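Local coordinates for cupin 2 conserved barrel domain protein (Leptotrichia buccalis, PDB 3RNS) that is of unknown function but belongs to the cupin family of conserved beta-barrel proteins, at residues N130-V135 and N217-L222; S144-A149 and V154-S159; A175-L180 and G184-D189; R59-F64 and Y93-R98. One frame throughout, in Å; residues are numbered along the deposited sequence.

Contact 1. Residues N130-V135 and N217-L222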
loop_
_atom_site.group_PDB
_atom_site.type_symbol
_atom_site.label_atom_id
_atom_site.label_comp_id
_atom_site.label_asym_id
_atom_site.label_seq_id
_atom_site.Cartn_x
_atom_site.Cartn_y
_atom_site.Cartn_z
ATOM N N ASN A 130 12.171 3.247 4.383
ATOM C CA ASN A 130 11.018 4.004 4.854
ATOM C C ASN A 130 10.433 4.784 3.698
ATOM O O ASN A 130 11.111 5.577 3.043
ATOM C CB ASN A 130 11.390 4.911 6.047
ATOM C CG ASN A 130 10.186 5.651 6.610
ATOM O OD1 ASN A 130 9.762 6.687 6.077
ATOM N ND2 ASN A 130 9.592 5.101 7.654
ATOM N N LEU A 131 9.144 4.556 3.434
ATOM C CA LEU A 131 8.499 5.111 2.272
ATOM C C LEU A 131 8.235 6.617 2.408
ATOM O O LEU A 131 8.508 7.365 1.479
ATOM C CB LEU A 131 7.191 4.363 2.033
ATOM C CG LEU A 131 6.585 4.391 0.671
ATOM C CD1 LEU A 131 7.599 4.021 -0.370
ATOM C CD2 LEU A 131 5.413 3.434 0.681
ATOM N N ALA A 132 7.722 7.054 3.563
ATOM C CA ALA A 132 7.380 8.460 3.788
ATOM C C ALA A 132 8.612 9.371 3.613
ATOM O O ALA A 132 8.542 10.507 3.070
ATOM C CB ALA A 132 6.728 8.648 5.216
ATOM N N GLU A 133 9.750 8.858 4.043
ATOM C CA GLU A 133 10.966 9.658 3.988
ATOM C C GLU A 133 11.538 9.808 2.571
ATOM O O GLU A 133 12.423 10.590 2.345
ATOM C CB GLU A 133 12.006 9.118 4.955
ATOM C CG GLU A 133 12.338 10.094 6.106
ATOM C CD GLU A 133 11.327 10.112 7.283
ATOM O OE1 GLU A 133 11.390 11.105 8.056
ATOM O OE2 GLU A 133 10.501 9.158 7.452
ATOM N N VAL A 134 10.989 9.108 1.604
ATOM C CA VAL A 134 11.514 9.182 0.241
ATOM C C VAL A 134 11.061 10.442 -0.515
ATOM O O VAL A 134 11.693 10.863 -1.485
ATOM C CB VAL A 134 11.149 7.849 -0.485
ATOM C CG1 VAL A 134 10.507 8.072 -1.823
ATOM C CG2 VAL A 134 12.361 6.979 -0.557
ATOM N N VAL A 135 9.952 11.024 -0.087
ATOM C CA VAL A 135 9.521 12.304 -0.610
ATOM C C VAL A 135 9.486 13.320 0.510
ATOM O O VAL A 135 8.916 13.082 1.573
ATOM C CB VAL A 135 8.082 12.276 -1.245
ATOM C CG1 VAL A 135 8.159 11.887 -2.705
ATOM C CG2 VAL A 135 7.069 11.409 -0.408
ATOM N N ASN A 217 -0.526 19.369 5.723
ATOM C CA ASN A 217 0.290 18.632 4.773
ATOM C C ASN A 217 0.030 17.138 4.885
ATOM O O ASN A 217 -0.237 16.625 5.957
ATOM C CB ASN A 217 1.787 18.849 4.996
ATOM C CG ASN A 217 2.230 20.332 5.053
ATOM O OD1 ASN A 217 1.623 21.242 4.504
ATOM N ND2 ASN A 217 3.366 20.536 5.703
ATOM N N PHE A 218 0.092 16.408 3.777
ATOM C CA PHE A 218 -0.020 14.956 3.868
ATOM C C PHE A 218 0.833 14.242 2.840
ATOM O O PHE A 218 1.266 14.820 1.834
ATOM C CB PHE A 218 -1.518 14.491 3.865
ATOM C CG PHE A 218 -2.130 14.349 2.510
ATOM C CD1 PHE A 218 -2.197 13.122 1.908
ATOM C CD2 PHE A 218 -2.641 15.450 1.827
ATOM C CE1 PHE A 218 -2.728 12.984 0.643
ATOM C CE2 PHE A 218 -3.207 15.320 0.584
ATOM C CZ PHE A 218 -3.236 14.062 -0.033
ATOM N N LYS A 219 1.100 12.972 3.107
ATOM C CA LYS A 219 1.756 12.097 2.138
ATOM C C LYS A 219 0.894 10.843 1.928
ATOM O O LYS A 219 0.212 10.357 2.858
ATOM C CB LYS A 219 3.170 11.674 2.646
ATOM C CG LYS A 219 4.152 12.779 2.750
ATOM C CD LYS A 219 5.466 12.326 3.375
ATOM C CE LYS A 219 6.358 13.473 3.598
ATOM N NZ LYS A 219 7.651 13.044 4.122
HETATM N N MSE A 220 0.945 10.316 0.715
HETATM C CA MSE A 220 0.257 9.104 0.385
HETATM C C MSE A 220 1.033 8.213 -0.577
HETATM O O MSE A 220 1.855 8.663 -1.371
HETATM C CB MSE A 220 -1.071 9.467 -0.283
HETATM C CG MSE A 220 -0.899 10.422 -1.497
HETATM SE SE MSE A 220 -2.519 10.519 -2.679
HETATM C CE MSE A 220 -2.316 8.817 -3.457
ATOM N N LEU A 221 0.746 6.935 -0.488
ATOM C CA LEU A 221 1.115 5.948 -1.451
ATOM C C LEU A 221 -0.117 5.589 -2.280
ATOM O O LEU A 221 -1.211 5.291 -1.737
ATOM C CB LEU A 221 1.626 4.686 -0.743
ATOM C CG LEU A 221 1.809 3.364 -1.530
ATOM C CD1 LEU A 221 2.958 3.460 -2.588
ATOM C CD2 LEU A 221 1.994 2.189 -0.510
ATOM N N LEU A 222 0.073 5.550 -3.582
ATOM C CA LEU A 222 -0.980 5.183 -4.540
ATOM C C LEU A 222 -0.601 3.888 -5.230
ATOM O O LEU A 222 0.499 3.778 -5.816
ATOM C CB LEU A 222 -1.144 6.285 -5.604
ATOM C CG LEU A 222 -2.097 5.952 -6.800
ATOM C CD1 LEU A 222 -3.546 5.954 -6.311
ATOM C CD2 LEU A 222 -1.934 6.895 -7.999
#
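K219, on strand 218-225, grips with its ammonium group the backbone carbonyls of A132, in the short 3-10 turn 132-134, and of V135 just beyond it. Its chain, extended beyond CG (chi2 175°), carries NZ to these carbonyls. NZ lies 2.8 Å from V135 O, a hydrogen bond almost in line with that C=O, and 2.9 Å from A132 O, which it meets from above the carbonyl plane and off the lone pairs. K219 CD touches two methyl groups, V135 CG2 at 4.2 Å and A132 CB at 4.3 Å. Farther along the strand the packing is close: L131 and L221 cross at about a right angle, their CD2 methyls 3.8 Å apart. The solvent side is looser. E133 is exposed and its CB turns away from the strand; there the turn is held from within by an Asx motif, E133 N to N130 OD1 at 3.0 Å. With a leucine in place of K219, the carbonyls of A132 and V135 would probably lose this shared donor and the turn its polar tie to the strand. The buried charge is probably stabilised by the two carbonyl dipoles and the ring of Y137, its cation-pi partner.

Contact 2. Residues S144-A149 and V154-S159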
loop_
_atom_site.group_PDB
_atom_site.type_symbol
_atom_site.label_atom_id
_atom_site.label_comp_id
_atom_site.label_asym_id
_atom_site.label_seq_id
_atom_site.Cartn_x
_atom_site.Cartn_y
_atom_site.Cartn_z
ATOM N N SER A 144 5.991 14.162 -6.445
ATOM C CA SER A 144 5.566 12.789 -6.768
ATOM C C SER A 144 6.787 11.976 -7.233
ATOM O O SER A 144 7.599 12.457 -7.994
ATOM C CB SER A 144 4.441 12.835 -7.825
ATOM O OG SER A 144 4.283 11.658 -8.618
ATOM N N LYS A 145 6.936 10.754 -6.721
ATOM C CA LYS A 145 8.019 9.851 -7.109
ATOM C C LYS A 145 7.390 8.516 -7.445
ATOM O O LYS A 145 6.771 7.857 -6.568
ATOM C CB LYS A 145 8.981 9.594 -5.968
ATOM C CG LYS A 145 10.019 10.595 -5.704
ATOM C CD LYS A 145 11.340 9.918 -5.254
ATOM C CE LYS A 145 12.364 10.988 -4.832
ATOM N NZ LYS A 145 13.066 10.599 -3.577
ATOM N N ASN A 146 7.505 8.142 -8.701
ATOM C CA ASN A 146 7.016 6.880 -9.169
ATOM C C ASN A 146 7.915 5.751 -8.718
ATOM O O ASN A 146 9.105 5.828 -8.887
ATOM C CB ASN A 146 6.974 6.832 -10.677
ATOM C CG ASN A 146 6.427 5.545 -11.156
ATOM O OD1 ASN A 146 7.110 4.798 -11.820
ATOM N ND2 ASN A 146 5.195 5.230 -10.745
ATOM N N LEU A 147 7.332 4.706 -8.143
ATOM C CA LEU A 147 8.093 3.543 -7.662
ATOM C C LEU A 147 8.077 2.438 -8.695
ATOM O O LEU A 147 9.124 1.888 -9.006
ATOM C CB LEU A 147 7.517 3.024 -6.348
ATOM C CG LEU A 147 7.558 4.040 -5.203
ATOM C CD1 LEU A 147 6.864 3.467 -3.987
ATOM C CD2 LEU A 147 8.990 4.387 -4.918
ATOM N N VAL A 148 6.897 2.133 -9.238
ATOM C CA VAL A 148 6.727 1.105 -10.282
ATOM C C VAL A 148 5.802 1.631 -11.352
ATOM O O VAL A 148 4.767 2.193 -11.028
ATOM C CB VAL A 148 6.002 -0.154 -9.669
ATOM C CG1 VAL A 148 5.755 -1.185 -10.720
ATOM C CG2 VAL A 148 6.786 -0.731 -8.474
ATOM N N ALA A 149 6.103 1.391 -12.619
ATOM C CA ALA A 149 5.211 1.789 -13.708
ATOM C C ALA A 149 5.206 0.683 -14.789
ATOM O O ALA A 149 6.179 0.495 -15.501
ATOM C CB ALA A 149 5.633 3.127 -14.272
ATOM N N VAL A 154 0.858 0.354 -11.200
ATOM C CA VAL A 154 1.547 1.621 -10.998
ATOM C C VAL A 154 1.541 1.949 -9.520
ATOM O O VAL A 154 0.463 1.886 -8.862
ATOM C CB VAL A 154 0.901 2.770 -11.835
ATOM C CG1 VAL A 154 1.575 4.138 -11.560
ATOM C CG2 VAL A 154 0.946 2.408 -13.299
HETATM N N MSE A 155 2.726 2.249 -8.972
HETATM C CA MSE A 155 2.834 2.660 -7.573
HETATM C C MSE A 155 3.620 3.946 -7.490
HETATM O O MSE A 155 4.701 4.065 -8.064
HETATM C CB MSE A 155 3.497 1.584 -6.680
HETATM C CG MSE A 155 2.753 0.241 -6.666
HETATM SE SE MSE A 155 3.656 -1.175 -5.668
HETATM C CE MSE A 155 3.466 -0.471 -3.867
ATOM N N THR A 156 3.070 4.894 -6.763
ATOM C CA THR A 156 3.637 6.211 -6.680
ATOM C C THR A 156 3.473 6.743 -5.285
ATOM O O THR A 156 2.431 6.489 -4.643
ATOM C CB THR A 156 2.891 7.110 -7.694
ATOM O OG1 THR A 156 3.182 6.628 -9.016
ATOM C CG2 THR A 156 3.338 8.560 -7.593
ATOM N N ILE A 157 4.490 7.452 -4.788
ATOM C CA ILE A 157 4.403 8.140 -3.517
ATOM C C ILE A 157 4.353 9.654 -3.751
ATOM O O ILE A 157 5.069 10.166 -4.621
ATOM C CB ILE A 157 5.597 7.710 -2.557
ATOM C CG1 ILE A 157 5.775 8.680 -1.395
ATOM C CG2 ILE A 157 6.914 7.537 -3.276
ATOM C CD1 ILE A 157 4.784 8.433 -0.305
HETATM N N MSE A 158 3.546 10.361 -2.963
HETATM C CA MSE A 158 3.354 11.805 -3.169
HETATM C C MSE A 158 3.281 12.549 -1.870
HETATM O O MSE A 158 2.739 12.029 -0.905
HETATM C CB MSE A 158 2.063 12.083 -3.951
HETATM C CG MSE A 158 1.833 11.102 -5.134
HETATM SE SE MSE A 158 0.170 11.521 -6.139
HETATM C CE MSE A 158 0.639 13.200 -6.848
ATOM N N SER A 159 3.856 13.747 -1.840
ATOM C CA SER A 159 3.666 14.696 -0.730
ATOM C C SER A 159 2.877 15.899 -1.233
ATOM O O SER A 159 3.086 16.361 -2.393
ATOM C CB SER A 159 5.004 15.145 -0.128
ATOM O OG SER A 159 5.754 15.941 -1.054
#
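A classic beta bulge interrupts the antiparallel hairpin of strands 142-150 and 153-160: L147 and V148 both face M155, and the register shifts by one residue. M155 O accepts both bulge amides, L147 N at 2.7 Å and V148 N at 3.2 Å, the second in the carbonyl plane on a lone pair. M155 N returns a bond to V148 O. Ahead of the bulge the pairing is regular, with K145 and I157 forming a hydrogen-bonded pair through K145 N to I157 O (2.9 Å) and its reciprocal. N146 and T156 follow as a non-hydrogen-bonded pair whose side chains cross at about a right angle. The CG of N146 stands opposite its own backbone N (chi1 -178°), and this swings the amide along the hairpin toward the bulge. There ND2 gives one bond to T156 OG1 at 3.0 Å, lying in the amide plane with an N-H...O angle of 160°, and another to V148 O at 3.1 Å, approached from well above the carbonyl plane. Two bonds thus fix the rotation of the amide and tie the side chain across the bulge, with V154 CG1 packed 3.9 Å from ND2. V148 and M155 point to the other face of the sheet, where both touch Y60 of strand 59-65. Within this chain 142-150 is an outermost strand of its six-stranded sheet, whereas 153-160 continues the hydrogen bonding on its other flank to strand 218-225.

Contact 3. Residues A175-L180 and G184-D189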
loop_
_atom_site.group_PDB
_atom_site.type_symbol
_atom_site.label_atom_id
_atom_site.label_comp_id
_atom_site.label_asym_id
_atom_site.label_seq_id
_atom_site.Cartn_x
_atom_site.Cartn_y
_atom_site.Cartn_z
ATOM N N ALA A 175 -7.739 2.221 -7.687
ATOM C CA ALA A 175 -6.594 2.693 -6.943
ATOM C C ALA A 175 -6.837 2.516 -5.457
ATOM O O ALA A 175 -7.868 2.939 -4.936
ATOM C CB ALA A 175 -6.371 4.143 -7.194
ATOM N N LEU A 176 -5.851 1.989 -4.778
ATOM C CA LEU A 176 -5.812 2.003 -3.338
ATOM C C LEU A 176 -4.856 3.133 -2.896
ATOM O O LEU A 176 -3.684 3.152 -3.279
ATOM C CB LEU A 176 -5.288 0.646 -2.807
ATOM C CG LEU A 176 -5.194 0.635 -1.268
ATOM C CD1 LEU A 176 -6.633 0.490 -0.662
ATOM C CD2 LEU A 176 -4.200 -0.478 -0.839
ATOM N N VAL A 177 -5.342 4.039 -2.083
ATOM C CA VAL A 177 -4.499 5.081 -1.508
ATOM C C VAL A 177 -4.351 4.812 -0.013
ATOM O O VAL A 177 -5.308 4.331 0.648
ATOM C CB VAL A 177 -5.054 6.493 -1.810
ATOM C CG1 VAL A 177 -5.085 6.700 -3.348
ATOM C CG2 VAL A 177 -6.466 6.718 -1.208
ATOM N N THR A 178 -3.148 5.003 0.485
ATOM C CA THR A 178 -2.854 4.895 1.907
ATOM C C THR A 178 -2.119 6.159 2.359
ATOM O O THR A 178 -1.092 6.529 1.767
ATOM C CB THR A 178 -1.947 3.672 2.226
ATOM O OG1 THR A 178 -2.528 2.476 1.656
ATOM C CG2 THR A 178 -1.842 3.443 3.746
ATOM N N VAL A 179 -2.592 6.766 3.451
ATOM C CA VAL A 179 -2.021 7.995 3.900
ATOM C C VAL A 179 -0.917 7.659 4.857
ATOM O O VAL A 179 -1.152 6.988 5.857
ATOM C CB VAL A 179 -3.056 8.914 4.535
ATOM C CG1 VAL A 179 -2.382 10.135 5.246
ATOM C CG2 VAL A 179 -4.062 9.381 3.430
ATOM N N LEU A 180 0.288 8.161 4.544
ATOM C CA LEU A 180 1.493 7.857 5.316
ATOM C C LEU A 180 1.813 8.876 6.406
ATOM O O LEU A 180 2.604 8.582 7.305
ATOM C CB LEU A 180 2.696 7.761 4.356
ATOM C CG LEU A 180 2.520 6.801 3.173
ATOM C CD1 LEU A 180 3.716 6.918 2.248
ATOM C CD2 LEU A 180 2.362 5.351 3.710
ATOM N N GLY A 184 -5.558 13.551 4.469
ATOM C CA GLY A 184 -5.959 14.076 3.170
ATOM C C GLY A 184 -7.440 14.015 2.958
ATOM O O GLY A 184 -8.139 13.182 3.561
ATOM N N LYS A 185 -7.940 14.935 2.157
ATOM C CA LYS A 185 -9.350 14.980 1.849
ATOM C C LYS A 185 -9.561 14.482 0.443
ATOM O O LYS A 185 -9.089 15.095 -0.536
ATOM C CB LYS A 185 -9.897 16.368 1.995
ATOM C CG LYS A 185 -11.375 16.426 1.662
ATOM C CD LYS A 185 -11.983 17.649 2.308
ATOM C CE LYS A 185 -13.434 17.878 1.929
ATOM N NZ LYS A 185 -13.686 19.356 1.785
ATOM N N TYR A 186 -10.218 13.350 0.316
ATOM C CA TYR A 186 -10.454 12.763 -1.006
ATOM C C TYR A 186 -11.883 12.951 -1.446
ATOM O O TYR A 186 -12.763 13.207 -0.637
ATOM C CB TYR A 186 -10.124 11.281 -1.001
ATOM C CG TYR A 186 -8.670 11.001 -0.862
ATOM C CD1 TYR A 186 -7.899 10.680 -1.970
ATOM C CD2 TYR A 186 -8.050 11.053 0.380
ATOM C CE1 TYR A 186 -6.549 10.412 -1.831
ATOM C CE2 TYR A 186 -6.705 10.825 0.508
ATOM C CZ TYR A 186 -5.968 10.487 -0.580
ATOM O OH TYR A 186 -4.611 10.234 -0.445
ATOM N N TYR A 187 -12.089 12.941 -2.759
ATOM C CA TYR A 187 -13.408 13.001 -3.318
ATOM C C TYR A 187 -13.548 11.887 -4.334
ATOM O O TYR A 187 -12.613 11.621 -5.130
ATOM C CB TYR A 187 -13.680 14.320 -4.027
ATOM C CG TYR A 187 -13.554 15.588 -3.194
ATOM C CD1 TYR A 187 -14.676 16.266 -2.709
ATOM C CD2 TYR A 187 -12.315 16.132 -2.939
ATOM C CE1 TYR A 187 -14.530 17.447 -1.979
ATOM C CE2 TYR A 187 -12.163 17.276 -2.226
ATOM C CZ TYR A 187 -13.263 17.940 -1.743
ATOM O OH TYR A 187 -13.014 19.107 -1.007
ATOM N N VAL A 188 -14.703 11.228 -4.311
ATOM C CA VAL A 188 -15.047 10.260 -5.356
ATOM C C VAL A 188 -16.411 10.653 -5.872
ATOM O O VAL A 188 -17.363 10.690 -5.106
ATOM C CB VAL A 188 -15.052 8.788 -4.839
ATOM C CG1 VAL A 188 -15.690 7.825 -5.894
ATOM C CG2 VAL A 188 -13.617 8.342 -4.518
ATOM N N ASP A 189 -16.470 10.966 -7.161
ATOM C CA ASP A 189 -17.700 11.402 -7.823
ATOM C C ASP A 189 -18.363 12.519 -6.986
ATOM O O ASP A 189 -19.529 12.430 -6.611
ATOM C CB ASP A 189 -18.608 10.194 -7.982
ATOM C CG ASP A 189 -19.666 10.377 -9.050
ATOM O OD1 ASP A 189 -19.632 11.380 -9.803
ATOM O OD2 ASP A 189 -20.542 9.478 -9.125
#
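Y186 lays one face of its ring against V177 and an edge against V179. The methyl CG2 of V177 sits 4.1 Å from the ring centroid, 28° off the normal, in a CH-pi contact; its closest ring atom is CE1, at 3.7 Å. V179 comes in near the plane of the ring, its CG2 4.2 Å from CE2 and 4.0 Å from the hydroxyl OH. With V177 CG1 anti to its carbonyl carbon (chi1 -61°), CG2 falls between the backbone N and that carbon, and reaches over the ring. The phenol oxygen is buried and finds no hydrogen-bonding partner in the model, so the ring is held by apolar contacts. No hydrogen bond joins the two segments: strand 174-180 belongs to a six-stranded antiparallel sheet and strand 183-188 to a four-stranded one, and their side chains meet between the sheets in the manner of a cupin barrel interior. Replacing Y186 with a serine strips away the ring, and V177 CG2 and V179 CG2 would probably be left facing a gap between the two sheets. Farther out, M220 of strand 218-225 and F193 and V195 of strand 191-196 pack against the tyrosine, while V179 also rests on V195, and V177 on M220, L222 and L203. The neighbours of Y186 along its strand turn outward: K185 NZ gives a hydrogen bond to Y187 OH at 2.9 Å and forms a salt bridge with E214, and Y187 OH is also hydrogen-bonded to E212 OE1.

Contact 4. Residues R59-F64 and Y93-R98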
loop_
_atom_site.group_PDB
_atom_site.type_symbol
_atom_site.label_atom_id
_atom_site.label_comp_id
_atom_site.label_asym_id
_atom_site.label_seq_id
_atom_site.Cartn_x
_atom_site.Cartn_y
_atom_site.Cartn_z
ATOM N N ARG A 59 6.968 -9.134 -6.354
ATOM C CA ARG A 59 6.177 -8.885 -5.166
ATOM C C ARG A 59 6.734 -7.656 -4.457
ATOM O O ARG A 59 7.966 -7.452 -4.411
ATOM C CB ARG A 59 6.257 -10.062 -4.216
ATOM C CG ARG A 59 5.762 -11.392 -4.774
ATOM C CD ARG A 59 4.254 -11.495 -4.693
ATOM N NE ARG A 59 3.720 -12.747 -5.246
ATOM C CZ ARG A 59 3.460 -12.960 -6.541
ATOM N NH1 ARG A 59 3.737 -12.041 -7.461
ATOM N NH2 ARG A 59 2.935 -14.114 -6.928
ATOM N N TYR A 60 5.828 -6.847 -3.931
ATOM C CA TYR A 60 6.146 -5.655 -3.190
ATOM C C TYR A 60 5.362 -5.724 -1.880
ATOM O O TYR A 60 4.223 -6.192 -1.856
ATOM C CB TYR A 60 5.714 -4.400 -3.962
ATOM C CG TYR A 60 6.229 -4.381 -5.370
ATOM C CD1 TYR A 60 7.428 -3.793 -5.668
ATOM C CD2 TYR A 60 5.509 -4.964 -6.395
ATOM C CE1 TYR A 60 7.949 -3.825 -6.981
ATOM C CE2 TYR A 60 6.001 -4.993 -7.701
ATOM C CZ TYR A 60 7.227 -4.426 -7.980
ATOM O OH TYR A 60 7.705 -4.429 -9.279
ATOM N N TYR A 61 5.977 -5.234 -0.813
ATOM C CA TYR A 61 5.430 -5.256 0.517
ATOM C C TYR A 61 5.522 -3.894 1.112
ATOM O O TYR A 61 6.599 -3.256 1.017
ATOM C CB TYR A 61 6.238 -6.215 1.392
ATOM C CG TYR A 61 6.000 -7.652 0.998
ATOM C CD1 TYR A 61 4.858 -8.306 1.411
ATOM C CD2 TYR A 61 6.885 -8.332 0.158
ATOM C CE1 TYR A 61 4.594 -9.602 1.056
ATOM C CE2 TYR A 61 6.631 -9.642 -0.212
ATOM C CZ TYR A 61 5.480 -10.261 0.250
ATOM O OH TYR A 61 5.160 -11.529 -0.117
ATOM N N TYR A 62 4.426 -3.453 1.721
ATOM C CA TYR A 62 4.439 -2.270 2.599
ATOM C C TYR A 62 4.043 -2.724 3.993
ATOM O O TYR A 62 2.981 -3.356 4.180
ATOM C CB TYR A 62 3.491 -1.177 2.065
ATOM C CG TYR A 62 3.406 -0.002 3.020
ATOM C CD1 TYR A 62 4.509 0.843 3.200
ATOM C CD2 TYR A 62 2.300 0.207 3.815
ATOM C CE1 TYR A 62 4.493 1.866 4.092
ATOM C CE2 TYR A 62 2.273 1.288 4.732
ATOM C CZ TYR A 62 3.384 2.088 4.860
ATOM O OH TYR A 62 3.430 3.135 5.721
ATOM N N CYS A 63 4.890 -2.446 4.983
ATOM C CA CYS A 63 4.645 -2.882 6.358
ATOM C C CYS A 63 3.930 -1.782 7.127
ATOM O O CYS A 63 4.426 -0.633 7.217
ATOM C CB CYS A 63 5.970 -3.241 7.034
ATOM S SG CYS A 63 5.818 -3.635 8.739
ATOM N N PHE A 64 2.764 -2.110 7.667
ATOM C CA PHE A 64 1.999 -1.165 8.447
ATOM C C PHE A 64 1.855 -1.530 9.937
ATOM O O PHE A 64 1.085 -0.896 10.657
ATOM C CB PHE A 64 0.641 -0.889 7.736
ATOM C CG PHE A 64 -0.304 -2.074 7.624
ATOM C CD1 PHE A 64 -0.273 -2.939 6.510
ATOM C CD2 PHE A 64 -1.305 -2.260 8.583
ATOM C CE1 PHE A 64 -1.146 -3.958 6.425
ATOM C CE2 PHE A 64 -2.210 -3.279 8.465
ATOM C CZ PHE A 64 -2.129 -4.143 7.405
ATOM N N TYR A 93 11.756 -16.938 -1.062
ATOM C CA TYR A 93 11.898 -16.143 0.144
ATOM C C TYR A 93 10.997 -16.657 1.259
ATOM O O TYR A 93 10.098 -17.455 1.051
ATOM C CB TYR A 93 11.657 -14.649 -0.142
ATOM C CG TYR A 93 10.248 -14.265 -0.584
ATOM C CD1 TYR A 93 9.875 -14.321 -1.924
ATOM C CD2 TYR A 93 9.295 -13.835 0.338
ATOM C CE1 TYR A 93 8.601 -13.978 -2.328
ATOM C CE2 TYR A 93 8.020 -13.466 -0.059
ATOM C CZ TYR A 93 7.682 -13.536 -1.396
ATOM O OH TYR A 93 6.416 -13.201 -1.800
ATOM N N SER A 94 11.298 -16.210 2.461
ATOM C CA SER A 94 10.430 -16.416 3.585
ATOM C C SER A 94 10.322 -15.077 4.288
ATOM O O SER A 94 11.235 -14.238 4.169
ATOM C CB SER A 94 10.988 -17.505 4.519
ATOM O OG SER A 94 12.295 -17.166 4.966
ATOM N N ILE A 95 9.211 -14.886 5.003
ATOM C CA ILE A 95 8.989 -13.707 5.878
ATOM C C ILE A 95 8.628 -14.165 7.297
ATOM O O ILE A 95 7.630 -14.892 7.477
ATOM C CB ILE A 95 7.858 -12.826 5.377
ATOM C CG1 ILE A 95 8.102 -12.419 3.908
ATOM C CG2 ILE A 95 7.708 -11.570 6.241
ATOM C CD1 ILE A 95 7.032 -11.451 3.342
ATOM N N GLU A 96 9.445 -13.763 8.275
ATOM C CA GLU A 96 9.255 -14.126 9.675
ATOM C C GLU A 96 8.821 -12.913 10.475
ATOM O O GLU A 96 9.386 -11.828 10.378
ATOM C CB GLU A 96 10.538 -14.711 10.284
ATOM C CG GLU A 96 11.023 -15.979 9.623
ATOM C CD GLU A 96 12.228 -16.666 10.359
ATOM O OE1 GLU A 96 12.656 -17.762 9.926
ATOM O OE2 GLU A 96 12.736 -16.112 11.357
ATOM N N ALA A 97 7.798 -13.103 11.274
ATOM C CA ALA A 97 7.329 -12.066 12.178
ATOM C C ALA A 97 8.079 -12.128 13.527
ATOM O O ALA A 97 8.052 -13.154 14.190
ATOM C CB ALA A 97 5.811 -12.242 12.400
ATOM N N ARG A 98 8.692 -11.013 13.944
ATOM C CA ARG A 98 9.349 -10.897 15.252
ATOM C C ARG A 98 8.367 -10.462 16.327
ATOM O O ARG A 98 8.591 -10.669 17.490
ATOM C CB ARG A 98 10.499 -9.884 15.182
ATOM C CG ARG A 98 11.613 -10.363 14.280
ATOM C CD ARG A 98 12.445 -11.472 14.945
ATOM N NE ARG A 98 12.595 -12.610 14.037
ATOM C CZ ARG A 98 11.948 -13.758 14.117
ATOM N NH1 ARG A 98 11.101 -14.014 15.102
ATOM N NH2 ARG A 98 12.175 -14.674 13.198
HETATM O O HOH W 1 3.698 -14.401 -2.991
#
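R59 and Y61 meet Y93 and I95 between two facing sheets, consistent with a second cupin-like barrel in the first half of the chain. Strands 59-64 and 93-97 run nearly parallel here, 12° apart, with axes 11.9 Å from each other, so side chains and a water, not backbone bonds, bridge them. R59 begins beside the phenol oxygen of Y93: its CB is 4.0 Å from Y93 OH and its CG 3.5 Å. A bend at chi2 (-82°) then turns the rest of the chain aside, CD still brushing the hydroxyl. NE gives a hydrogen bond to a water at 2.8 Å, which lies in the guanidinium plane at its edge and is itself hydrogen-bonded to Y93 OH. At the tip NH1 reaches E108 O. The guanidinium and the Y93 ring stand almost perpendicular, 86° apart. Y93 OH also approaches Y61 OH, 2.7 Å away and near the plane of the Y61 ring, and Y61 OH is hydrogen-bonded in turn to E105. These buried hydroxyls thus form part of a polar chain from water to carboxylate. I95 takes a face of Y61 instead, with CD1 placed 3.9 Å from the ring centroid, displaced toward the rim and nearest to CZ.

In the fold
Contacts 1, 2 and 3 share one six-stranded sheet, in which strand 218-225 lies between 153-160 and 174-180. Contact 2 is the partly exposed one, a hairpin at one edge of the sheet, and rests chiefly on backbone hydrogen bonds. Contact 1 is buried and polar at its lysine; V134 O there probably receives a bond from K145 NZ of contact 2. Contacts 3 and 4 are both buried meetings of facing sheets, centred about 24 Å apart on opposite sides of the chain's centre. Each has an aliphatic methyl over a tyrosine face, but contact 4 adds hydroxyls and water. Y60 of 59-64 touches contact 2, and Y62 touches contacts 1 and 3.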